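Local coordinates for molybdopterin biosynthesis moeA protein (Pyrococcus horikoshii, PDB 1WU2) that probably takes part in molybdenum cofactor biosynthesis, as MoeA proteins do when they help insert molybdenum into molybdopterin, at residues D266-G278 against P286-G298. Residues are numbered along the deposited sequence; the frame is centred on the assembly and turned at random.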
ATOM      1  N   ASP A 266      25.117  29.101  -2.363  1.00 51.51           N
ATOM      2  CA  ASP A 266      26.314  29.041  -1.530  1.00 51.48           C
ATOM      3  C   ASP A 266      27.048  27.716  -1.787  1.00 51.52           C
ATOM      4  O   ASP A 266      27.587  27.546  -2.878  1.00 51.63           O
ATOM      5  CB  ASP A 266      25.949  29.263  -0.058  1.00 51.44           C
ATOM      6  CG  ASP A 266      25.315  30.629   0.185  1.00 51.49           C
ATOM      7  OD1 ASP A 266      24.991  31.320  -0.808  1.00 51.57           O
ATOM      8  OD2 ASP A 266      25.100  31.097   1.325  1.00 51.17           O
ATOM      9  N   TYR A 267      27.088  26.795  -0.817  1.00 51.53           N
ATOM     10  CA  TYR A 267      27.602  25.437  -1.071  1.00 51.43           C
ATOM     11  C   TYR A 267      27.317  24.408   0.031  1.00 51.78           C
ATOM     12  O   TYR A 267      27.185  24.750   1.209  1.00 51.79           O
ATOM     13  CB  TYR A 267      29.109  25.448  -1.376  1.00 51.26           C
ATOM     14  CG  TYR A 267      29.469  24.601  -2.581  1.00 50.47           C
ATOM     15  CD1 TYR A 267      28.933  24.882  -3.840  1.00 49.51           C
ATOM     16  CD2 TYR A 267      30.324  23.508  -2.463  1.00 49.88           C
ATOM     17  CE1 TYR A 267      29.246  24.108  -4.946  1.00 49.35           C
ATOM     18  CE2 TYR A 267      30.642  22.722  -3.572  1.00 49.74           C
ATOM     19  CZ  TYR A 267      30.099  23.032  -4.808  1.00 49.46           C
ATOM     20  OH  TYR A 267      30.407  22.269  -5.910  1.00 50.18           O
ATOM     21  N   ALA A 268      27.248  23.142  -0.386  1.00 52.13           N
ATOM     22  CA  ALA A 268      26.859  22.021   0.473  1.00 52.39           C
ATOM     23  C   ALA A 268      28.013  21.077   0.829  1.00 52.59           C
ATOM     24  O   ALA A 268      27.860  20.223   1.704  1.00 52.55           O
ATOM     25  CB  ALA A 268      25.737  21.230  -0.190  1.00 52.43           C
ATOM     26  N   HIS A 269      29.154  21.213   0.157  1.00 52.88           N
ATOM     27  CA  HIS A 269      30.342  20.432   0.509  1.00 53.12           C
ATOM     28  C   HIS A 269      31.020  20.958   1.782  1.00 52.87           C
ATOM     29  O   HIS A 269      31.872  20.281   2.358  1.00 52.93           O
ATOM     30  CB  HIS A 269      31.348  20.401  -0.646  1.00 53.34           C
ATOM     31  CG  HIS A 269      32.431  19.381  -0.467  1.00 54.48           C
ATOM     32  ND1 HIS A 269      32.169  18.035  -0.319  1.00 55.48           N
ATOM     33  CD2 HIS A 269      33.776  19.513  -0.385  1.00 55.50           C
ATOM     34  CE1 HIS A 269      33.307  17.380  -0.168  1.00 56.05           C
ATOM     35  NE2 HIS A 269      34.298  18.254  -0.204  1.00 56.24           N
ATOM     36  N   LYS A 270      30.643  22.159   2.217  1.00 52.56           N
ATOM     37  CA  LYS A 270      31.152  22.729   3.461  1.00 52.31           C
ATOM     38  C   LYS A 270      30.537  22.078   4.705  1.00 51.58           C
ATOM     39  O   LYS A 270      31.118  22.147   5.788  1.00 51.67           O
ATOM     40  CB  LYS A 270      30.913  24.243   3.483  1.00 52.57           C
ATOM     41  CG  LYS A 270      31.627  24.986   2.348  1.00 53.64           C
ATOM     42  CD  LYS A 270      32.112  26.377   2.762  1.00 55.01           C
ATOM     43  CE  LYS A 270      31.032  27.446   2.596  1.00 55.67           C
ATOM     44  NZ  LYS A 270      30.638  28.059   3.893  1.00 56.15           N
ATOM     45  N   PHE A 271      29.370  21.453   4.548  1.00 50.63           N
ATOM     46  CA  PHE A 271      28.686  20.778   5.656  1.00 49.86           C
ATOM     47  C   PHE A 271      28.849  19.257   5.646  1.00 48.94           C
ATOM     48  O   PHE A 271      28.729  18.616   6.690  1.00 48.86           O
ATOM     49  CB  PHE A 271      27.193  21.099   5.625  1.00 49.92           C
ATOM     50  CG  PHE A 271      26.888  22.564   5.657  1.00 50.27           C
ATOM     51  CD1 PHE A 271      27.342  23.358   6.703  1.00 50.55           C
ATOM     52  CD2 PHE A 271      26.142  23.153   4.642  1.00 50.68           C
ATOM     53  CE1 PHE A 271      27.060  24.713   6.738  1.00 50.58           C
ATOM     54  CE2 PHE A 271      25.857  24.507   4.669  1.00 50.93           C
ATOM     55  CZ  PHE A 271      26.318  25.290   5.720  1.00 50.94           C
ATOM     56  N   VAL A 272      29.100  18.686   4.469  1.00 47.78           N
ATOM     57  CA  VAL A 272      29.132  17.236   4.298  1.00 46.85           C
ATOM     58  C   VAL A 272      30.306  16.798   3.428  1.00 45.96           C
ATOM     59  O   VAL A 272      30.625  17.447   2.434  1.00 45.84           O
ATOM     60  CB  VAL A 272      27.826  16.730   3.632  1.00 46.87           C
ATOM     61  CG1 VAL A 272      27.842  15.213   3.481  1.00 46.74           C
ATOM     62  CG2 VAL A 272      26.599  17.179   4.427  1.00 46.94           C
ATOM     63  N   ASN A 273      30.934  15.686   3.804  1.00 44.85           N
ATOM     64  CA  ASN A 273      31.924  15.032   2.958  1.00 44.11           C
ATOM     65  C   ASN A 273      31.204  14.099   1.981  1.00 43.14           C
ATOM     66  O   ASN A 273      30.808  12.987   2.336  1.00 43.14           O
ATOM     67  CB  ASN A 273      32.952  14.270   3.804  1.00 44.17           C
ATOM     68  CG  ASN A 273      34.301  14.167   3.121  1.00 44.52           C
ATOM     69  OD1 ASN A 273      34.422  13.571   2.049  1.00 44.74           O
ATOM     70  ND2 ASN A 273      35.323  14.760   3.732  1.00 44.67           N
ATOM     71  N   LEU A 274      31.043  14.566   0.748  1.00 41.99           N
ATOM     72  CA  LEU A 274      30.136  13.944  -0.214  1.00 41.12           C
ATOM     73  C   LEU A 274      30.793  12.855  -1.063  1.00 40.30           C
ATOM     74  O   LEU A 274      31.879  13.050  -1.605  1.00 40.18           O
ATOM     75  CB  LEU A 274      29.554  15.020  -1.136  1.00 41.06           C
ATOM     76  CG  LEU A 274      28.830  16.175  -0.432  1.00 40.95           C
ATOM     77  CD1 LEU A 274      28.787  17.417  -1.307  1.00 40.90           C
ATOM     78  CD2 LEU A 274      27.424  15.762  -0.016  1.00 40.98           C
ATOM     79  N   LEU A 275      30.126  11.705  -1.160  1.00 39.30           N
ATOM     80  CA  LEU A 275      30.467  10.687  -2.151  1.00 38.54           C
ATOM     81  C   LEU A 275      30.140  11.191  -3.553  1.00 37.74           C
ATOM     82  O   LEU A 275      30.924  11.011  -4.485  1.00 37.77           O
ATOM     83  CB  LEU A 275      29.700   9.387  -1.889  1.00 38.54           C
ATOM     84  CG  LEU A 275      30.079   8.606  -0.633  1.00 38.69           C
ATOM     85  CD1 LEU A 275      29.055   7.513  -0.365  1.00 38.76           C
ATOM     86  CD2 LEU A 275      31.476   8.014  -0.765  1.00 39.00           C
ATOM     87  N   PHE A 276      28.966  11.804  -3.697  1.00 36.75           N
ATOM     88  CA  PHE A 276      28.580  12.452  -4.949  1.00 36.03           C
ATOM     89  C   PHE A 276      27.670  13.663  -4.719  1.00 35.57           C
ATOM     90  O   PHE A 276      27.130  13.862  -3.634  1.00 35.40           O
ATOM     91  CB  PHE A 276      27.915  11.450  -5.905  1.00 35.96           C
ATOM     92  CG  PHE A 276      26.665  10.815  -5.356  1.00 35.43           C
ATOM     93  CD1 PHE A 276      25.420  11.376  -5.601  1.00 34.97           C
ATOM     94  CD2 PHE A 276      26.737   9.657  -4.595  1.00 35.09           C
ATOM     95  CE1 PHE A 276      24.268  10.796  -5.094  1.00 34.65           C
ATOM     96  CE2 PHE A 276      25.585   9.069  -4.085  1.00 34.74           C
ATOM     97  CZ  PHE A 276      24.351   9.639  -4.337  1.00 34.51           C
ATOM     98  N   HIS A 277      27.524  14.465  -5.767  1.00 34.99           N
ATOM     99  CA  HIS A 277      26.703  15.672  -5.751  1.00 34.52           C
ATOM    100  C   HIS A 277      26.570  16.143  -7.198  1.00 34.20           C
ATOM    101  O   HIS A 277      27.567  16.409  -7.867  1.00 33.99           O
ATOM    102  CB  HIS A 277      27.349  16.759  -4.892  1.00 34.49           C
ATOM    103  CG  HIS A 277      26.496  17.977  -4.701  1.00 34.37           C
ATOM    104  ND1 HIS A 277      25.140  17.912  -4.469  1.00 34.29           N
ATOM    105  CD2 HIS A 277      26.815  19.294  -4.696  1.00 34.54           C
ATOM    106  CE1 HIS A 277      24.658  19.135  -4.333  1.00 33.95           C
ATOM    107  NE2 HIS A 277      25.653  19.992  -4.470  1.00 34.27           N
ATOM    108  N   GLY A 278      25.334  16.240  -7.674  1.00 33.75           N
ATOM    109  CA  GLY A 278      25.075  16.464  -9.080  1.00 33.45           C
ATOM    110  C   GLY A 278      24.905  15.105  -9.720  1.00 33.21           C
ATOM    111  O   GLY A 278      25.876  14.390  -9.962  1.00 33.05           O
ATOM    112  N   PRO A 286      20.251  18.134  -8.749  1.00 34.38           N
ATOM    113  CA  PRO A 286      21.233  18.564  -7.736  1.00 34.20           C
ATOM    114  C   PRO A 286      21.330  17.693  -6.467  1.00 33.91           C
ATOM    115  O   PRO A 286      21.935  18.138  -5.491  1.00 34.09           O
ATOM    116  CB  PRO A 286      20.765  19.985  -7.369  1.00 34.20           C
ATOM    117  CG  PRO A 286      19.745  20.355  -8.412  1.00 34.42           C
ATOM    118  CD  PRO A 286      19.116  19.070  -8.840  1.00 34.33           C
ATOM    119  N   PHE A 287      20.757  16.493  -6.473  1.00 33.51           N
ATOM    120  CA  PHE A 287      20.839  15.585  -5.328  1.00 33.22           C
ATOM    121  C   PHE A 287      22.279  15.130  -5.070  1.00 33.00           C
ATOM    122  O   PHE A 287      23.018  14.821  -6.003  1.00 32.99           O
ATOM    123  CB  PHE A 287      19.932  14.364  -5.551  1.00 33.12           C
ATOM    124  CG  PHE A 287      20.076  13.298  -4.499  1.00 32.86           C
ATOM    125  CD1 PHE A 287      19.412  13.403  -3.283  1.00 32.72           C
ATOM    126  CD2 PHE A 287      20.879  12.191  -4.728  1.00 32.55           C
ATOM    127  CE1 PHE A 287      19.553  12.415  -2.313  1.00 32.97           C
ATOM    128  CE2 PHE A 287      21.025  11.208  -3.765  1.00 32.64           C
ATOM    129  CZ  PHE A 287      20.362  11.319  -2.555  1.00 32.86           C
ATOM    130  N   GLY A 288      22.663  15.107  -3.795  1.00 32.81           N
ATOM    131  CA  GLY A 288      23.935  14.547  -3.357  1.00 32.66           C
ATOM    132  C   GLY A 288      23.771  13.706  -2.099  1.00 32.56           C
ATOM    133  O   GLY A 288      22.688  13.667  -1.505  1.00 32.59           O
ATOM    134  N   TYR A 289      24.840  13.023  -1.695  1.00 32.24           N
ATOM    135  CA  TYR A 289      24.821  12.217  -0.478  1.00 32.11           C
ATOM    136  C   TYR A 289      26.219  11.927   0.073  1.00 32.21           C
ATOM    137  O   TYR A 289      27.156  11.679  -0.683  1.00 31.95           O
ATOM    138  CB  TYR A 289      24.094  10.891  -0.717  1.00 32.10           C
ATOM    139  CG  TYR A 289      24.311   9.888   0.396  1.00 31.61           C
ATOM    140  CD1 TYR A 289      23.502   9.895   1.529  1.00 31.02           C
ATOM    141  CD2 TYR A 289      25.344   8.956   0.331  1.00 31.00           C
ATOM    142  CE1 TYR A 289      23.703   8.993   2.557  1.00 30.95           C
ATOM    143  CE2 TYR A 289      25.556   8.051   1.357  1.00 31.24           C
ATOM    144  CZ  TYR A 289      24.731   8.076   2.468  1.00 31.04           C
ATOM    145  OH  TYR A 289      24.933   7.180   3.488  1.00 31.28           O
ATOM    146  N   GLY A 290      26.328  11.939   1.401  1.00 32.27           N
ATOM    147  CA  GLY A 290      27.546  11.564   2.099  1.00 32.47           C
ATOM    148  C   GLY A 290      27.361  11.553   3.612  1.00 32.70           C
ATOM    149  O   GLY A 290      26.678  12.417   4.160  1.00 32.63           O
ATOM    150  N   GLU A 291      27.973  10.576   4.280  1.00 33.07           N
ATOM    151  CA  GLU A 291      27.927  10.448   5.744  1.00 33.28           C
ATOM    152  C   GLU A 291      26.501  10.366   6.295  1.00 33.24           C
ATOM    153  O   GLU A 291      26.177  11.015   7.293  1.00 33.39           O
ATOM    154  CB  GLU A 291      28.667  11.608   6.419  1.00 33.44           C
ATOM    155  CG  GLU A 291      30.042  11.904   5.854  1.00 34.06           C
ATOM    156  CD  GLU A 291      30.823  12.863   6.734  1.00 35.13           C
ATOM    157  OE1 GLU A 291      31.661  12.385   7.529  1.00 36.40           O
ATOM    158  OE2 GLU A 291      30.595  14.091   6.642  1.00 34.94           O
ATOM    159  N   LYS A 292      25.663   9.561   5.639  1.00 33.13           N
ATOM    160  CA  LYS A 292      24.256   9.373   6.021  1.00 32.96           C
ATOM    161  C   LYS A 292      23.368  10.603   5.778  1.00 32.89           C
ATOM    162  O   LYS A 292      22.240  10.642   6.259  1.00 32.94           O
ATOM    163  CB  LYS A 292      24.127   8.932   7.493  1.00 32.95           C
ATOM    164  CG  LYS A 292      25.105   7.848   7.940  1.00 32.96           C
ATOM    165  CD  LYS A 292      25.045   6.633   7.034  1.00 33.34           C
ATOM    166  CE  LYS A 292      25.715   5.428   7.676  1.00 33.76           C
ATOM    167  NZ  LYS A 292      26.504   4.654   6.690  1.00 33.96           N
ATOM    168  N   VAL A 293      23.859  11.585   5.025  1.00 32.80           N
ATOM    169  CA  VAL A 293      23.134  12.836   4.805  1.00 32.84           C
ATOM    170  C   VAL A 293      22.698  12.958   3.344  1.00 33.02           C
ATOM    171  O   VAL A 293      23.520  12.900   2.435  1.00 32.89           O
ATOM    172  CB  VAL A 293      23.982  14.067   5.188  1.00 32.75           C
ATOM    173  CG1 VAL A 293      23.150  15.341   5.110  1.00 32.56           C
ATOM    174  CG2 VAL A 293      24.561  13.905   6.586  1.00 33.01           C
ATOM    175  N   PHE A 294      21.399  13.146   3.141  1.00 33.40           N
ATOM    176  CA  PHE A 294      20.794  13.242   1.820  1.00 33.71           C
ATOM    177  C   PHE A 294      20.493  14.710   1.522  1.00 34.33           C
ATOM    178  O   PHE A 294      19.642  15.309   2.175  1.00 34.25           O
ATOM    179  CB  PHE A 294      19.476  12.451   1.785  1.00 33.58           C
ATOM    180  CG  PHE A 294      19.641  10.958   1.931  1.00 33.14           C
ATOM    181  CD1 PHE A 294      19.325  10.108   0.878  1.00 33.18           C
ATOM    182  CD2 PHE A 294      20.083  10.399   3.121  1.00 32.85           C
ATOM    183  CE1 PHE A 294      19.464   8.734   1.006  1.00 33.14           C
ATOM    184  CE2 PHE A 294      20.228   9.026   3.252  1.00 33.00           C
ATOM    185  CZ  PHE A 294      19.916   8.192   2.195  1.00 33.09           C
ATOM    186  N   ILE A 295      21.189  15.285   0.543  1.00 35.15           N
ATOM    187  CA  ILE A 295      20.950  16.669   0.122  1.00 35.96           C
ATOM    188  C   ILE A 295      19.817  16.704  -0.909  1.00 36.54           C
ATOM    189  O   ILE A 295      19.963  16.186  -2.015  1.00 36.34           O
ATOM    190  CB  ILE A 295      22.230  17.328  -0.486  1.00 36.07           C
ATOM    191  CG1 ILE A 295      23.522  16.878   0.219  1.00 36.47           C
ATOM    192  CG2 ILE A 295      22.114  18.847  -0.442  1.00 36.23           C
ATOM    193  CD1 ILE A 295      23.538  17.060   1.726  1.00 36.87           C
HETATM  194  N   MSE A 296      18.702  17.333  -0.548  1.00 37.46           N
HETATM  195  CA  MSE A 296      17.499  17.347  -1.382  1.00 38.37           C
HETATM  196  C   MSE A 296      17.266  18.736  -1.993  1.00 38.70           C
HETATM  197  O   MSE A 296      17.991  19.686  -1.687  1.00 38.72           O
HETATM  198  CB  MSE A 296      16.266  16.893  -0.583  1.00 38.71           C
HETATM  199  CG  MSE A 296      16.552  15.933   0.574  1.00 40.15           C
HETATM  200 SE   MSE A 296      15.584  14.231   0.481  1.00 43.45          SE
HETATM  201  CE  MSE A 296      16.606  13.456  -0.904  1.00 43.03           C
ATOM    202  N   SER A 297      16.227  18.850  -2.821  1.00 39.13           N
ATOM    203  CA  SER A 297      16.105  19.949  -3.789  1.00 39.38           C
ATOM    204  C   SER A 297      15.208  21.131  -3.403  1.00 39.46           C
ATOM    205  O   SER A 297      15.265  22.178  -4.052  1.00 39.68           O
ATOM    206  CB  SER A 297      15.630  19.391  -5.135  1.00 39.47           C
ATOM    207  OG  SER A 297      14.643  20.228  -5.711  1.00 39.62           O
ATOM    208  N   GLY A 298      14.347  20.966  -2.401  1.00 39.51           N
ATOM    209  CA  GLY A 298      13.509  22.063  -1.934  1.00 39.30           C
ATOM    210  C   GLY A 298      12.172  22.270  -2.623  1.00 39.08           C
ATOM    211  O   GLY A 298      11.247  22.794  -1.999  1.00 39.14           O
TER
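Phe276 meets Phe287 and Tyr289 on one face of the antiparallel pairing. Its CE1 lies 3.5 Å from Phe287 CE2, rim to rim, with the ring planes at 49°. Its CZ touches Tyr289 CB at 3.8 Å. CG of Phe276 sits between its own N and carbonyl carbon (chi1 60°), which swings the ring over toward strand 288-290. With an alanine at Phe276, a gap would probably open beside Phe287 and Tyr289 CB, under helix 10-20. Leu275 CD1 comes to the edge of the Tyr289 ring, both side chains pointing the same way.

The backbone holds this register. Tyr289 N donates to Phe276 O at 3.1 Å, and Gly278 N to Phe287 O at 3.2 Å. Leu275 N gives Tyr289 O a weak bond, so Leu275 and Phe276 form a classic beta bulge opposite Tyr289. On the other face, Val272 CG2 reaches Ile295 CD1 tip to tip at 4.1 Å, and Leu274 crosses Ile295 at about a right angle, CD2 against CG1. Asn273 N donates almost straight to Glu291 OE2 (3.3 Å), from above the carboxylate plane.

Further out, helix 10-20 covers the aromatic face, Phe287 stacks on Phe310, and Asp20 binds Tyr289 OH. Strand 276-277 thus closes one sheet edge of the probable molybdopterin-binding domain through backbone bonds and Phe276; the preceding loop adds Val272 and Leu274. Glu291 brings the one charged group bonded across.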